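Conserved protein MTH689 (Methanothermobacter thermautotrophicus, PDB 2WNY) is of unknown function but belongs to an RNA-binding protein family and is linked to the archaeal exosome superoperon, consistent with a role in RNA metabolism. Local coordinates at residues A[74-77]-A[78-81]. The protein carries 1 engineered substitution. Sequence-based numbering, arbitrary orientation.
Sequences EVFR and GRMD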
# COMPACT_ATOMS: atom_id res chain seq x y z
N GLU A 74 -3.12 0.37 -13.70
CA GLU A 74 -4.45 0.02 -14.23
C GLU A 74 -5.54 0.62 -13.33
O GLU A 74 -6.50 1.23 -13.81
CB GLU A 74 -4.66 -1.50 -14.31
CG GLU A 74 -3.64 -2.25 -15.13
CD GLU A 74 -3.64 -3.76 -14.85
OE1 GLU A 74 -4.33 -4.21 -13.90
OE2 GLU A 74 -2.94 -4.49 -15.58
N VAL A 75 -5.37 0.45 -12.03
CA VAL A 75 -6.34 0.92 -11.04
C VAL A 75 -6.49 2.45 -11.09
O VAL A 75 -7.60 2.96 -11.17
CB VAL A 75 -5.97 0.43 -9.60
CG1 VAL A 75 -6.84 1.09 -8.53
CG2 VAL A 75 -6.08 -1.10 -9.51
N PHE A 76 -5.37 3.17 -11.09
CA PHE A 76 -5.38 4.62 -10.85
C PHE A 76 -5.18 5.54 -12.06
O PHE A 76 -5.14 6.77 -11.91
CB PHE A 76 -4.41 4.95 -9.70
CG PHE A 76 -4.87 4.41 -8.38
CD1 PHE A 76 -6.09 4.82 -7.84
CD2 PHE A 76 -4.10 3.46 -7.68
CE1 PHE A 76 -6.54 4.32 -6.63
CE2 PHE A 76 -4.53 2.95 -6.45
CZ PHE A 76 -5.76 3.37 -5.92
N ARG A 77 -5.09 4.94 -13.25
CA ARG A 77 -5.11 5.68 -14.53
C ARG A 77 -6.28 6.65 -14.48
O ARG A 77 -7.41 6.24 -14.20
CB ARG A 77 -5.27 4.67 -15.69
CG ARG A 77 -5.52 5.24 -17.11
CD ARG A 77 -4.27 5.77 -17.79
NE ARG A 77 -3.18 4.79 -17.84
CZ ARG A 77 -1.94 5.05 -18.25
NH1 ARG A 77 -1.60 6.27 -18.68
NH2 ARG A 77 -1.03 4.08 -18.25
N GLY A 78 -6.00 7.94 -14.70
CA GLY A 78 -7.01 9.00 -14.69
C GLY A 78 -7.66 9.29 -13.35
O GLY A 78 -8.69 9.95 -13.28
N ARG A 79 -7.06 8.79 -12.27
CA ARG A 79 -7.61 9.00 -10.94
C ARG A 79 -6.59 9.71 -10.06
O ARG A 79 -6.52 9.48 -8.84
CB ARG A 79 -8.03 7.65 -10.34
CG ARG A 79 -9.28 7.06 -10.97
CD ARG A 79 -9.56 5.66 -10.47
NE ARG A 79 -9.90 5.66 -9.04
CZ ARG A 79 -10.19 4.57 -8.34
NH1 ARG A 79 -10.16 3.37 -8.90
NH2 ARG A 79 -10.50 4.68 -7.05
N MET A 80 -5.79 10.58 -10.67
CA MET A 80 -4.67 11.20 -9.95
C MET A 80 -5.19 12.11 -8.84
O MET A 80 -4.61 12.17 -7.75
CB MET A 80 -3.72 11.94 -10.90
CG MET A 80 -2.50 12.56 -10.23
SD MET A 80 -1.40 11.39 -9.39
CE MET A 80 -0.35 12.53 -8.49
N ASP A 81 -6.30 12.79 -9.10
CA ASP A 81 -6.90 13.71 -8.13
C ASP A 81 -7.30 13.02 -6.81
O ASP A 81 -7.45 13.68 -5.78
CB ASP A 81 -8.09 14.43 -8.76
CG ASP A 81 -9.26 13.50 -9.03
OD1 ASP A 81 -9.05 12.29 -9.28
OD2 ASP A 81 -10.40 14.00 -9.00
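Arg79 folds back over the last turn of helix 62-76, and its guanidinium group comes to rest against the ring of Phe76, an example of how a residue just past a helix end can cover the turn that precedes it. Atom CE1 of Phe76 sits over the centre of one guanidinium face, 4.0 Å from CZ of Arg79, yet the two planes are inclined by 60°, so the groups touch without stacking in parallel. Val75 also packs on the ring of Phe76: its CG1 lies over the centre of one face, 3.5 Å above the plane. Val75 CG1, anti to the backbone N, also meets Arg79 NH1 at 4.0 Å. A weak, bent hydrogen bond of 3.4 Å runs from Arg79 NH1 to Val75 O, with an N-H...O angle of 133°. The main polar partner of the Arg79 side chain is Glu82, which forms a salt bridge with NE.

What brings Arg79 back toward the helix is a type II beta turn from Phe76 to Arg79, closed by a 2.8 Å hydrogen bond from Arg79 N to Phe76 O; the donor stands above the carbonyl plane. Arg77 is the first residue to leave helical geometry, and Gly78 takes up the positive phi of the third turn position, a conformation that glycine adopts readily in a type II turn. The Arg79 chain is extended through chi2 and then bends at chi3 (66°), which brings its flat end beside Val75 O and against CE1 of the Phe76 ring. Phe76 also packs on Phe72, Leu83 and Leu140, while past the turn Met80 heads away to meet helix 129-139 through Val133, Ile136 and Arg137.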